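Local coordinates for glycerophosphoryl diester phosphodiesterase (Parabacteroides distasonis, PDB 3MZ2), which probably hydrolyses glycerophosphodiesters to an alcohol and glycerol 3-phosphate, at residues 65-70 with 138-143; 74-79 with 120-125; 238-243 with 250-255; 231-236 with 258-263. One frame throughout, in Å; residues are numbered along the deposited sequence. Where two conformers were deposited one is given.

In the fold
The four contacts fall into two pairs on one TIM-barrel frame. Contacts 1 and 2 have centres about 9 Å apart and share the antiparallel pairing of strands 63-70 and 76-78, with contact 2 nested inside the loop that contact 1 closes. Contacts 3 and 4, centres about 11 Å apart, both belong to the unit strand 231-234, helix 245-257, strand 262-265, and Thr-235 hydrogen-bonds to Asp-240 between them. Contacts 1 and 4 lie on opposite sides of the chain's centre, about 22 Å between centres. Two sulfate ions, probably from the crystallisation liquor, bind Lys-241 in contact 3, whose nearest atoms are about 10 Å from contact 1.

Contact 1. Residues 65-70 with 138-143; sequences EIDPRL and DKKDVP
Lys-140 lays CB and CG over one face of the Arg-69 guanidinium, and its CD comes within 3.6 Å of Arg-69 NH2. Water 2 sits in plane at the edge of that guanidinium: it accepts from Arg-69 NH1 and donates to Leu-70 O and Asp-141 OD2, bridging two flat groups turned 59° apart. The rest of the guanidinium is held by Phe-79 O, His-80 O and Asp-82. On the carboxylate of Asp-141, OD1 takes Leu-70 N on its syn lone pair at 3.0 Å.

Bent at chi2 and chi4, the Lys-140 chain carries NZ back to Asp-67 OD1, a 2.8 Å salt bridge met on the anti side and 31° out of the carboxylate plane. A weaker one runs from Lys-140 NZ to Asp-138 OD2 (3.1 Å). Asp-138 N bonds to Ile-66 O, water 1 joins Pro-68 O to Lys-140 N and Val-142 N, and Leu-70 CD2 packs on Val-142 CG2.

Glu-65 OE1 bonds Arg-38 N; its OE2 faces Asp-138 OD2 at 3.4 Å, two acceptors with no bond between them. Asp-67 and Asp-138 thus share one ammonium, which probably offsets some of the acids' mutual repulsion near the C-terminal strand ends, where TIM barrels carry their active sites.

Contact 2. Residues 74-79 with 120-125; sequences SVIVLF and PTLEEA
The backbones of Val-77 and Thr-121 meet, CA atoms 4.0 Å apart, in a single bridge that ties strand 76-78 to the N-cap of helix 122-129 in this barrel of the glycerophosphodiesterase family.

Two backbone hydrogen bonds flank the bridge: Leu-78 N donates to Pro-120 O at 3.0 Å and Leu-122 N to Ile-76 O. Val-77 CA and Thr-121 CA add CA-H...O contacts to Pro-120 O and Ile-76 O. Thr-121 also caps its own helix: with OG1 between backbone N and carbonyl carbon (chi1 63°), that oxygen accepts from Glu-124 N at 2.9 Å.

The apolar packing runs through Leu-78 and Ile-76. Leu-78 crosses Pro-120 and Leu-122 at about a right angle: its CB and CD1 meet Pro-120 CG, its CD2 meets Leu-122 CB, and CD1 touches Ala-125 CB at 3.8 Å. An alanine in place of Leu-78 would probably open a gap in front of Ala-125 and Leu-122, leaving little besides CB against the proline ring. Ile-76 lies alongside Leu-122, pointing the same way, CG2 to CB 3.7 Å. Met-50 and Phe-53 of helix 50-59 pack on this cluster as well.

Water 3 joins the two segments once more, donating to Ile-76 O at 2.8 Å and accepting from Glu-123 N.

Contact 3. Residues 238-243 with 250-255; sequences SDDKLS and EAYRMI. With SO4 (sulfate ion), chain F; SO4 (sulfate ion), chain G.
Tyr-252 gives its phenolic hydrogen to Asp-240 OD1, OH to OD1 2.7 Å, in a bond made from the anti side and well out of the acid's plane: the oxygen is met 33° off the carboxylate, and ring and carboxylate planes stand 74° apart. The two side chains cross at about a right angle, and OD1 lies at the edge of the ring, near its plane. This buried oxygen is heavily gripped, since Thr-235 OG1 and Ser-265 OG bond to it as well, while Asp-240 OD2 takes Asp-266 N; together they are likely to fix the rotation of the carboxylate. A phenylalanine in place of Tyr-252 would probably leave Asp-240 OD1 without one of these three partners and the carboxylate less firmly set.

Around this bond the carboxylate of Asp-239 lies against methyl groups. It meets Ile-255 tip to tip, Asp-239 OD2 to Ile-255 CD1 3.7 Å, and its OD1 rests on Ala-251 CB at 3.5 Å. The apolar pair is Leu-242 CD1 with that same methyl, 3.7 Å from Ala-251 CB. In the short 3-10 turn at 239-241, Lys-241 CB points away from the helix segment, and NZ bonds O4 of the sulfate of chain F at 3.1 Å and, weakly, O3 of the sulfate of chain G. Arg-267 and Arg-41 also bond sulfate, consistent with a site able to take an anion.

Tyr-252 leans on Val-271, Ala-274 and Ile-275 of helix 268-275, and Ile-255 on Ile-263 of strand 262-265, so the turn following strand 231-234 is pinned to helix 245-257 between these elements.

Contact 4. Residues 231-236 with 258-263; sequences CMISTA and QGVDII
Met-232 pairs with Ile-262 and Ile-233 with Ile-263 in a parallel register, CA atoms 4.4 Å apart in the first pair. Ile-233 N donates to Ile-262 O at 3.0 Å. At the start of the pairing Cys-231 O accepts twice, from Asp-261 N in the carbonyl plane and from Ile-262 N, whose donor is tilted 28° from it. Two CA-H...O contacts run alongside, from Met-232 CA to Ile-262 O and from Ile-263 CA to Ile-233 O. Gly-259, with positive phi, closes the preceding helix in a Schellman motif before the chain enters the strand.

The same end is held by a side chain. Asp-261 CG lies beside its own backbone N (chi1 -51°), and OD2 takes Cys-231 N at 2.8 Å on its anti lone pair, in the place a backbone acceptor would fill. His-225 NE2 bonds to this oxygen too, and Arg-30 forms a salt bridge with OD1, so both carboxylate oxygens are engaged.

The other side chains divide between the sheet's faces. Met-232, modelled as selenomethionine, crosses Ile-262, CG to CB 3.7 Å, on the face shared with Tyr-208 and Met-206 of strand 205-210. On the other face Ile-233 CG1 packs on Val-260 CG2 at 3.7 Å, roughly at a right angle, and Ile-263 CG2 meets Thr-235 at 3.9 Å from its OG1, which besides Asp-240 also bonds Glu-264 O. Ile-255 and Ile-256 of helix 245-257 cover this face. Two neighbouring parallel strands joined through that helix make a beta-alpha-beta crossover, the repeating unit of a TIM barrel.

Contact 1. Residues 65-70 with 138-143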
loop_
_atom_site.group_PDB
_atom_site.type_symbol
_atom_site.label_atom_id
_atom_site.label_comp_id
_atom_site.label_asym_id
_atom_site.label_seq_id
_atom_site.Cartn_x
_atom_site.Cartn_y
_atom_site.Cartn_z
ATOM N N GLU A 65 -3.989 -15.044 6.898
ATOM C CA GLU A 65 -3.624 -13.683 6.544
ATOM C C GLU A 65 -4.732 -13.196 5.612
ATOM O O GLU A 65 -5.073 -13.875 4.655
ATOM C CB GLU A 65 -2.284 -13.727 5.824
ATOM C CG GLU A 65 -1.794 -12.346 5.475
ATOM C CD GLU A 65 -2.132 -11.878 4.087
ATOM O OE1 GLU A 65 -2.702 -12.627 3.272
ATOM O OE2 GLU A 65 -1.789 -10.703 3.819
ATOM N N ILE A 66 -5.358 -12.063 5.925
ATOM C CA ILE A 66 -6.544 -11.617 5.222
ATOM C C ILE A 66 -6.422 -10.140 4.843
ATOM O O ILE A 66 -5.550 -9.402 5.360
ATOM C CB ILE A 66 -7.820 -11.922 6.080
ATOM C CG1 ILE A 66 -7.774 -11.198 7.423
ATOM C CG2 ILE A 66 -7.926 -13.447 6.299
ATOM C CD1 ILE A 66 -9.003 -11.387 8.354
ATOM N N ASP A 67 -7.325 -9.708 3.960
ATOM C CA ASP A 67 -7.275 -8.400 3.311
ATOM C C ASP A 67 -8.499 -7.519 3.639
ATOM O O ASP A 67 -9.477 -7.507 2.885
ATOM C CB ASP A 67 -7.187 -8.586 1.772
ATOM C CG ASP A 67 -5.965 -9.383 1.356
ATOM O OD1 ASP A 67 -4.854 -8.862 1.600
ATOM O OD2 ASP A 67 -6.117 -10.484 0.799
ATOM N N PRO A 68 -8.452 -6.768 4.757
ATOM C CA PRO A 68 -9.546 -5.866 5.119
ATOM C C PRO A 68 -9.555 -4.618 4.246
ATOM O O PRO A 68 -8.509 -4.028 3.972
ATOM C CB PRO A 68 -9.277 -5.499 6.590
ATOM C CG PRO A 68 -8.029 -6.156 6.982
ATOM C CD PRO A 68 -7.378 -6.750 5.758
ATOM N N ARG A 69 -10.735 -4.262 3.759
ATOM C CA ARG A 69 -10.911 -3.044 3.000
ATOM C C ARG A 69 -12.357 -2.548 3.128
ATOM O O ARG A 69 -13.244 -3.235 3.621
ATOM C CB ARG A 69 -10.537 -3.214 1.514
ATOM C CG ARG A 69 -11.410 -4.144 0.752
ATOM C CD ARG A 69 -11.249 -4.024 -0.775
ATOM N NE ARG A 69 -9.863 -4.182 -1.280
ATOM C CZ ARG A 69 -9.122 -3.191 -1.753
ATOM N NH1 ARG A 69 -9.558 -1.941 -1.730
ATOM N NH2 ARG A 69 -7.901 -3.461 -2.191
ATOM N N LEU A 70 -12.562 -1.345 2.660
ATOM C CA LEU A 70 -13.775 -0.592 2.950
ATOM C C LEU A 70 -14.820 -0.579 1.831
ATOM O O LEU A 70 -14.508 -0.434 0.652
ATOM C CB LEU A 70 -13.392 0.860 3.271
ATOM C CG LEU A 70 -12.604 1.144 4.525
ATOM C CD1 LEU A 70 -12.157 2.631 4.582
ATOM C CD2 LEU A 70 -13.431 0.734 5.753
ATOM N N ASP A 138 -3.584 -7.742 6.805
ATOM C CA ASP A 138 -2.771 -6.945 5.892
ATOM C C ASP A 138 -3.413 -5.536 5.831
ATOM O O ASP A 138 -4.429 -5.269 6.480
ATOM C CB ASP A 138 -2.709 -7.642 4.527
ATOM C CG ASP A 138 -1.561 -7.146 3.649
ATOM O OD1 ASP A 138 -0.694 -6.388 4.131
ATOM O OD2 ASP A 138 -1.541 -7.550 2.465
ATOM N N LYS A 139 -2.787 -4.610 5.141
ATOM C CA LYS A 139 -3.227 -3.230 5.050
ATOM C C LYS A 139 -3.663 -2.977 3.620
ATOM O O LYS A 139 -2.833 -3.187 2.714
ATOM C CB LYS A 139 -2.020 -2.322 5.406
ATOM C CG LYS A 139 -2.116 -0.832 4.995
ATOM C CD LYS A 139 -0.954 -0.030 5.592
ATOM C CE LYS A 139 -1.219 1.473 5.648
ATOM N NZ LYS A 139 -0.386 2.114 6.716
ATOM N N LYS A 140 -4.909 -2.522 3.438
ATOM C CA LYS A 140 -5.371 -1.961 2.180
ATOM C C LYS A 140 -5.755 -0.505 2.454
ATOM O O LYS A 140 -4.880 0.347 2.574
ATOM C CB LYS A 140 -6.544 -2.781 1.604
ATOM C CG LYS A 140 -6.249 -4.278 1.400
ATOM C CD LYS A 140 -5.420 -4.544 0.153
ATOM C CE LYS A 140 -4.924 -5.966 0.134
ATOM N NZ LYS A 140 -4.066 -6.234 1.314
ATOM N N ASP A 141 -7.051 -0.202 2.597
ATOM C CA ASP A 141 -7.472 1.179 2.804
ATOM C C ASP A 141 -8.123 1.476 4.180
ATOM O O ASP A 141 -8.699 2.567 4.351
ATOM C CB ASP A 141 -8.405 1.647 1.646
ATOM C CG ASP A 141 -9.707 0.883 1.565
ATOM O OD1 ASP A 141 -9.928 -0.035 2.362
ATOM O OD2 ASP A 141 -10.526 1.217 0.678
ATOM N N VAL A 142 -8.097 0.528 5.131
ATOM C CA VAL A 142 -8.584 0.840 6.481
ATOM C C VAL A 142 -7.511 1.661 7.206
ATOM O O VAL A 142 -6.355 1.247 7.237
ATOM C CB VAL A 142 -8.945 -0.418 7.330
ATOM C CG1 VAL A 142 -9.443 0.017 8.715
ATOM C CG2 VAL A 142 -10.012 -1.257 6.587
ATOM N N PRO A 143 -7.904 2.837 7.771
ATOM C CA PRO A 143 -6.904 3.587 8.516
ATOM C C PRO A 143 -6.337 2.796 9.676
ATOM O O PRO A 143 -7.092 2.088 10.352
ATOM C CB PRO A 143 -7.672 4.825 9.012
ATOM C CG PRO A 143 -8.905 4.938 8.086
ATOM C CD PRO A 143 -9.224 3.513 7.749
HETATM O O HOH W 1 -6.877 -2.252 5.316
HETATM O O HOH W 2 -11.994 -0.523 -0.617
#

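Contact 2. Residues 74-79 with 120-125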
loop_
_atom_site.group_PDB
_atom_site.type_symbol
_atom_site.label_atom_id
_atom_site.label_comp_id
_atom_site.label_asym_id
_atom_site.label_seq_id
_atom_site.Cartn_x
_atom_site.Cartn_y
_atom_site.Cartn_z
ATOM N N SER A 74 -18.408 2.255 4.537
ATOM C CA SER A 74 -17.326 2.219 5.518
ATOM C C SER A 74 -17.367 0.945 6.415
ATOM O O SER A 74 -16.844 0.943 7.543
ATOM C CB SER A 74 -17.310 3.525 6.335
ATOM O OG SER A 74 -16.878 4.615 5.514
ATOM N N VAL A 75 -17.990 -0.111 5.886
ATOM C CA VAL A 75 -17.955 -1.428 6.469
ATOM C C VAL A 75 -16.637 -2.060 6.017
ATOM O O VAL A 75 -16.257 -1.933 4.858
ATOM C CB VAL A 75 -19.159 -2.247 6.030
ATOM C CG1 VAL A 75 -19.092 -3.694 6.580
ATOM C CG2 VAL A 75 -20.445 -1.534 6.493
ATOM N N ILE A 76 -15.942 -2.707 6.946
ATOM C CA ILE A 76 -14.743 -3.458 6.596
ATOM C C ILE A 76 -15.102 -4.889 6.151
ATOM O O ILE A 76 -15.673 -5.688 6.927
ATOM C CB ILE A 76 -13.719 -3.527 7.760
ATOM C CG1 ILE A 76 -13.379 -2.142 8.283
ATOM C CG2 ILE A 76 -12.436 -4.277 7.314
ATOM C CD1 ILE A 76 -12.710 -2.211 9.617
ATOM N N VAL A 77 -14.749 -5.192 4.891
ATOM C CA VAL A 77 -14.922 -6.523 4.312
ATOM C C VAL A 77 -13.558 -7.125 3.953
ATOM O O VAL A 77 -12.564 -6.435 3.984
ATOM C CB VAL A 77 -15.850 -6.473 3.067
ATOM C CG1 VAL A 77 -17.237 -5.989 3.424
ATOM C CG2 VAL A 77 -15.266 -5.578 1.954
ATOM N N LEU A 78 -13.516 -8.431 3.656
ATOM C CA LEU A 78 -12.279 -9.096 3.264
ATOM C C LEU A 78 -12.327 -9.268 1.757
ATOM O O LEU A 78 -13.203 -9.974 1.271
ATOM C CB LEU A 78 -12.188 -10.477 3.902
ATOM C CG LEU A 78 -12.313 -10.480 5.421
ATOM C CD1 LEU A 78 -12.065 -11.860 6.003
ATOM C CD2 LEU A 78 -11.426 -9.467 6.074
ATOM N N PHE A 79 -11.384 -8.657 1.055
ATOM C CA PHE A 79 -11.323 -8.708 -0.385
ATOM C C PHE A 79 -9.983 -8.090 -0.817
ATOM O O PHE A 79 -9.701 -6.936 -0.471
ATOM C CB PHE A 79 -12.492 -7.907 -1.013
ATOM C CG PHE A 79 -12.736 -8.255 -2.441
ATOM C CD1 PHE A 79 -13.537 -9.346 -2.766
ATOM C CD2 PHE A 79 -12.137 -7.534 -3.459
ATOM C CE1 PHE A 79 -13.737 -9.699 -4.066
ATOM C CE2 PHE A 79 -12.334 -7.906 -4.766
ATOM C CZ PHE A 79 -13.146 -8.974 -5.061
ATOM N N PRO A 120 -17.192 -11.705 2.900
ATOM C CA PRO A 120 -17.474 -11.639 4.350
ATOM C C PRO A 120 -17.015 -10.324 4.963
ATOM O O PRO A 120 -16.127 -9.667 4.428
ATOM C CB PRO A 120 -16.607 -12.743 4.925
ATOM C CG PRO A 120 -15.413 -12.765 4.050
ATOM C CD PRO A 120 -15.927 -12.435 2.645
ATOM N N THR A 121 -17.610 -9.948 6.095
ATOM C CA THR A 121 -17.062 -8.829 6.855
ATOM C C THR A 121 -15.884 -9.291 7.702
ATOM O O THR A 121 -15.791 -10.471 8.082
ATOM C CB THR A 121 -18.085 -8.187 7.806
ATOM O OG1 THR A 121 -18.475 -9.143 8.777
ATOM C CG2 THR A 121 -19.285 -7.595 7.063
ATOM N N LEU A 122 -14.996 -8.373 8.031
ATOM C CA LEU A 122 -13.960 -8.614 9.008
ATOM C C LEU A 122 -14.541 -9.016 10.351
ATOM O O LEU A 122 -14.037 -9.939 11.003
ATOM C CB LEU A 122 -12.997 -7.404 9.145
ATOM C CG LEU A 122 -11.975 -7.546 10.273
ATOM C CD1 LEU A 122 -11.028 -8.757 10.048
ATOM C CD2 LEU A 122 -11.199 -6.237 10.491
ATOM N N GLU A 123 -15.629 -8.363 10.761
ATOM C CA GLU A 123 -16.280 -8.715 12.006
ATOM C C GLU A 123 -16.707 -10.179 12.060
ATOM O O GLU A 123 -16.492 -10.872 13.060
ATOM C CB GLU A 123 -17.503 -7.828 12.212
ATOM C CG GLU A 123 -18.182 -8.035 13.560
ATOM C CD GLU A 123 -17.288 -7.663 14.739
ATOM O OE1 GLU A 123 -16.313 -6.904 14.552
ATOM O OE2 GLU A 123 -17.576 -8.127 15.870
ATOM N N GLU A 124 -17.338 -10.662 10.991
ATOM C CA GLU A 124 -17.748 -12.079 10.940
ATOM C C GLU A 124 -16.539 -12.996 11.089
ATOM O O GLU A 124 -16.620 -14.024 11.788
ATOM C CB GLU A 124 -18.472 -12.422 9.635
ATOM C CG GLU A 124 -18.736 -13.916 9.421
ATOM C CD GLU A 124 -19.348 -14.196 8.066
ATOM O OE1 GLU A 124 -19.267 -13.309 7.189
ATOM O OE2 GLU A 124 -19.912 -15.292 7.890
ATOM N N ALA A 125 -15.412 -12.623 10.457
ATOM C CA ALA A 125 -14.233 -13.443 10.516
ATOM C C ALA A 125 -13.622 -13.466 11.914
ATOM O O ALA A 125 -13.206 -14.525 12.410
ATOM C CB ALA A 125 -13.196 -12.949 9.472
HETATM O O HOH W 3 -16.403 -5.756 9.624
#

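Contact 3. Residues 238-243 with 250-255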
loop_
_atom_site.group_PDB
_atom_site.type_symbol
_atom_site.label_atom_id
_atom_site.label_comp_id
_atom_site.label_asym_id
_atom_site.label_seq_id
_atom_site.Cartn_x
_atom_site.Cartn_y
_atom_site.Cartn_z
ATOM N N SER A 238 6.251 -17.472 -5.176
ATOM C CA SER A 238 7.419 -18.291 -5.519
ATOM C C SER A 238 6.996 -19.756 -5.668
ATOM O O SER A 238 6.461 -20.139 -6.722
ATOM C CB SER A 238 8.516 -18.076 -4.482
ATOM O OG SER A 238 8.000 -18.233 -3.141
ATOM N N ASP A 239 7.203 -20.581 -4.658
ATOM C CA ASP A 239 7.008 -22.021 -4.832
ATOM C C ASP A 239 5.577 -22.439 -5.111
ATOM O O ASP A 239 5.370 -23.489 -5.705
ATOM C CB ASP A 239 7.613 -22.803 -3.665
ATOM C CG ASP A 239 9.031 -22.358 -3.360
ATOM O OD1 ASP A 239 9.921 -22.789 -4.094
ATOM O OD2 ASP A 239 9.236 -21.475 -2.483
ATOM N N ASP A 240 4.574 -21.648 -4.712
ATOM C CA ASP A 240 3.188 -21.974 -5.051
ATOM C C ASP A 240 2.942 -22.029 -6.542
ATOM O O ASP A 240 1.964 -22.605 -6.995
ATOM C CB ASP A 240 2.189 -20.961 -4.464
ATOM C CG ASP A 240 2.058 -21.045 -2.962
ATOM O OD1 ASP A 240 2.545 -22.016 -2.353
ATOM O OD2 ASP A 240 1.342 -20.206 -2.389
ATOM N N LYS A 241 3.829 -21.409 -7.323
ATOM C CA LYS A 241 3.659 -21.231 -8.757
ATOM C C LYS A 241 4.319 -22.354 -9.557
ATOM O O LYS A 241 4.249 -22.382 -10.793
ATOM C CB LYS A 241 4.285 -19.898 -9.192
ATOM C CG LYS A 241 3.766 -18.675 -8.470
ATOM C CD LYS A 241 2.220 -18.634 -8.479
ATOM C CE LYS A 241 1.652 -17.222 -8.659
ATOM N NZ LYS A 241 0.240 -17.019 -8.188
ATOM N N LEU A 242 5.003 -23.262 -8.871
ATOM C CA LEU A 242 5.614 -24.404 -9.553
ATOM C C LEU A 242 4.516 -25.237 -10.216
ATOM O O LEU A 242 3.422 -25.268 -9.710
ATOM C CB LEU A 242 6.488 -25.212 -8.593
ATOM C CG LEU A 242 7.658 -24.483 -7.937
ATOM C CD1 LEU A 242 8.269 -25.270 -6.769
ATOM C CD2 LEU A 242 8.749 -24.222 -9.038
ATOM N N SER A 243 4.809 -25.922 -11.332
ATOM C CA SER A 243 3.770 -26.447 -12.210
ATOM C C SER A 243 3.056 -27.711 -11.734
ATOM O O SER A 243 1.930 -27.954 -12.136
ATOM C CB SER A 243 4.322 -26.667 -13.622
ATOM O OG SER A 243 4.337 -25.435 -14.319
ATOM N N GLU A 250 8.052 -30.908 -2.789
ATOM C CA GLU A 250 9.487 -30.905 -2.558
ATOM C C GLU A 250 9.944 -29.542 -2.047
ATOM O O GLU A 250 10.751 -29.448 -1.079
ATOM C CB GLU A 250 10.253 -31.304 -3.830
ATOM C CG GLU A 250 11.763 -31.481 -3.592
ATOM C CD GLU A 250 12.519 -30.189 -3.519
ATOM O OE1 GLU A 250 12.164 -29.233 -4.267
ATOM O OE2 GLU A 250 13.467 -30.135 -2.693
ATOM N N ALA A 251 9.424 -28.478 -2.659
ATOM C CA ALA A 251 9.793 -27.131 -2.299
ATOM C C ALA A 251 9.374 -26.776 -0.861
ATOM O O ALA A 251 10.128 -26.195 -0.095
ATOM C CB ALA A 251 9.155 -26.126 -3.309
ATOM N N TYR A 252 8.168 -27.171 -0.457
ATOM C CA TYR A 252 7.707 -26.900 0.893
ATOM C C TYR A 252 8.567 -27.630 1.925
ATOM O O TYR A 252 8.948 -27.067 2.940
ATOM C CB TYR A 252 6.231 -27.280 1.061
ATOM C CG TYR A 252 5.272 -26.574 0.100
ATOM C CD1 TYR A 252 5.384 -25.217 -0.177
ATOM C CD2 TYR A 252 4.227 -27.283 -0.486
ATOM C CE1 TYR A 252 4.505 -24.580 -1.045
ATOM C CE2 TYR A 252 3.338 -26.662 -1.366
ATOM C CZ TYR A 252 3.475 -25.310 -1.635
ATOM O OH TYR A 252 2.590 -24.711 -2.498
ATOM N N ARG A 253 8.890 -28.887 1.653
ATOM C CA ARG A 253 9.832 -29.603 2.531
ATOM C C ARG A 253 11.211 -28.971 2.615
ATOM O O ARG A 253 11.776 -28.864 3.696
ATOM C CB ARG A 253 9.897 -31.104 2.134
ATOM C CG ARG A 253 8.655 -31.890 2.516
ATOM C CD ARG A 253 8.845 -33.354 2.223
ATOM N NE ARG A 253 8.980 -33.682 0.802
ATOM C CZ ARG A 253 7.962 -33.977 -0.021
ATOM N NH1 ARG A 253 6.678 -33.994 0.436
ATOM N NH2 ARG A 253 8.227 -34.269 -1.294
HETATM N N MSE A 254 11.750 -28.511 1.488
HETATM C CA MSE A 254 13.073 -27.878 1.472
HETATM C C MSE A 254 13.069 -26.638 2.383
HETATM O O MSE A 254 14.003 -26.416 3.153
HETATM C CB MSE A 254 13.461 -27.532 0.035
HETATM C CG MSE A 254 14.731 -26.784 -0.087
HETATM SE SE MSE A 254 15.561 -27.099 -1.853
HETATM C CE MSE A 254 14.079 -26.489 -3.040
ATOM N N ILE A 255 11.975 -25.867 2.356
ATOM C CA ILE A 255 11.873 -24.680 3.192
ATOM C C ILE A 255 11.982 -25.055 4.665
ATOM O O ILE A 255 12.746 -24.431 5.408
ATOM C CB ILE A 255 10.607 -23.863 2.934
ATOM C CG1 ILE A 255 10.702 -23.233 1.537
ATOM C CG2 ILE A 255 10.443 -22.802 4.023
ATOM C CD1 ILE A 255 9.356 -22.842 0.913
HETATM S S SO4 F . -0.787 -20.609 -9.954
HETATM O O1 SO4 F . -1.898 -21.402 -10.485
HETATM O O2 SO4 F . 0.009 -21.425 -9.034
HETATM O O3 SO4 F . 0.060 -20.149 -11.053
HETATM O O4 SO4 F . -1.322 -19.434 -9.265
HETATM S S SO4 G . -2.544 -13.914 -7.772
HETATM O O1 SO4 G . -3.312 -14.736 -8.716
HETATM O O2 SO4 G . -2.723 -14.446 -6.426
HETATM O O3 SO4 G . -1.129 -13.953 -8.144
HETATM O O4 SO4 G . -3.003 -12.521 -7.722
#

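Contact 4. Residues 231-236 with 258-263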
loop_
_atom_site.group_PDB
_atom_site.type_symbol
_atom_site.label_atom_id
_atom_site.label_comp_id
_atom_site.label_asym_id
_atom_site.label_seq_id
_atom_site.Cartn_x
_atom_site.Cartn_y
_atom_site.Cartn_z
ATOM N N CYS A 231 10.234 -17.370 12.063
ATOM C CA CYS A 231 10.413 -16.805 10.727
ATOM C C CYS A 231 9.560 -17.514 9.660
ATOM O O CYS A 231 9.480 -18.760 9.600
ATOM C CB CYS A 231 11.927 -16.825 10.366
ATOM S SG CYS A 231 12.943 -15.872 11.489
HETATM N N MSE A 232 8.970 -16.681 8.833
HETATM C CA MSE A 232 8.004 -17.130 7.846
HETATM C C MSE A 232 8.485 -16.790 6.451
HETATM O O MSE A 232 8.846 -15.649 6.170
HETATM C CB MSE A 232 6.679 -16.431 8.066
HETATM C CG MSE A 232 5.546 -17.020 7.233
HETATM SE SE MSE A 232 3.896 -16.150 7.700
HETATM C CE MSE A 232 3.872 -14.710 6.388
ATOM N N ILE A 233 8.441 -17.789 5.580
ATOM C CA ILE A 233 8.540 -17.600 4.126
ATOM C C ILE A 233 7.164 -17.637 3.486
ATOM O O ILE A 233 6.346 -18.473 3.815
ATOM C CB ILE A 233 9.413 -18.743 3.483
ATOM C CG1 ILE A 233 10.887 -18.586 3.885
ATOM C CG2 ILE A 233 9.212 -18.844 1.998
ATOM C CD1 ILE A 233 11.607 -17.427 3.160
ATOM N N SER A 234 6.914 -16.724 2.540
ATOM C CA SER A 234 5.691 -16.762 1.773
ATOM C C SER A 234 6.028 -17.375 0.438
ATOM O O SER A 234 6.867 -16.843 -0.302
ATOM C CB SER A 234 5.126 -15.395 1.512
ATOM O OG SER A 234 3.964 -15.534 0.675
ATOM N N THR A 235 5.366 -18.486 0.136
ATOM C CA THR A 235 5.517 -19.183 -1.123
ATOM C C THR A 235 4.526 -18.687 -2.194
ATOM O O THR A 235 4.542 -19.162 -3.337
ATOM C CB THR A 235 5.379 -20.702 -0.941
ATOM O OG1 THR A 235 4.145 -21.020 -0.314
ATOM C CG2 THR A 235 6.564 -21.247 -0.095
ATOM N N ALA A 236 3.684 -17.714 -1.841
ATOM C CA ALA A 236 2.647 -17.276 -2.777
ATOM C C ALA A 236 3.237 -16.801 -4.107
ATOM O O ALA A 236 2.770 -17.189 -5.159
ATOM C CB ALA A 236 1.703 -16.192 -2.119
ATOM N N GLN A 258 15.495 -26.111 5.689
ATOM C CA GLN A 258 16.398 -24.955 5.786
ATOM C C GLN A 258 16.267 -24.190 7.114
ATOM O O GLN A 258 17.034 -23.240 7.384
ATOM C CB GLN A 258 16.183 -23.967 4.630
ATOM C CG GLN A 258 16.481 -24.460 3.203
ATOM C CD GLN A 258 17.929 -24.854 2.985
ATOM O OE1 GLN A 258 18.632 -25.232 3.926
ATOM N NE2 GLN A 258 18.380 -24.792 1.729
ATOM N N GLY A 259 15.299 -24.566 7.940
ATOM C CA GLY A 259 15.166 -24.018 9.321
ATOM C C GLY A 259 14.048 -23.003 9.489
ATOM O O GLY A 259 13.863 -22.432 10.583
ATOM N N VAL A 260 13.317 -22.772 8.408
ATOM C CA VAL A 260 12.174 -21.839 8.413
ATOM C C VAL A 260 11.025 -22.457 9.231
ATOM O O VAL A 260 10.800 -23.702 9.247
ATOM C CB VAL A 260 11.738 -21.528 6.991
ATOM C CG1 VAL A 260 10.387 -20.787 6.981
ATOM C CG2 VAL A 260 12.824 -20.695 6.243
ATOM N N ASP A 261 10.327 -21.594 9.971
ATOM C CA ASP A 261 9.352 -22.008 11.006
ATOM C C ASP A 261 7.936 -22.054 10.486
ATOM O O ASP A 261 7.109 -22.886 10.945
ATOM C CB ASP A 261 9.467 -21.088 12.228
ATOM C CG ASP A 261 10.913 -20.973 12.717
ATOM O OD1 ASP A 261 11.491 -22.039 13.038
ATOM O OD2 ASP A 261 11.473 -19.860 12.623
ATOM N N ILE A 262 7.627 -21.126 9.576
ATOM C CA ILE A 262 6.260 -20.931 9.125
ATOM C C ILE A 262 6.281 -20.786 7.602
ATOM O O ILE A 262 7.124 -20.099 7.059
ATOM C CB ILE A 262 5.607 -19.646 9.772
ATOM C CG1 ILE A 262 5.855 -19.581 11.306
ATOM C CG2 ILE A 262 4.131 -19.591 9.416
ATOM C CD1 ILE A 262 5.435 -18.280 11.994
ATOM N N ILE A 263 5.375 -21.499 6.926
ATOM C CA ILE A 263 5.124 -21.272 5.484
ATOM C C ILE A 263 3.775 -20.596 5.302
ATOM O O ILE A 263 2.730 -21.142 5.775
ATOM C CB ILE A 263 5.151 -22.578 4.703
ATOM C CG1 ILE A 263 6.585 -23.092 4.675
ATOM C CG2 ILE A 263 4.663 -22.343 3.270
ATOM C CD1 ILE A 263 6.710 -24.558 4.170
#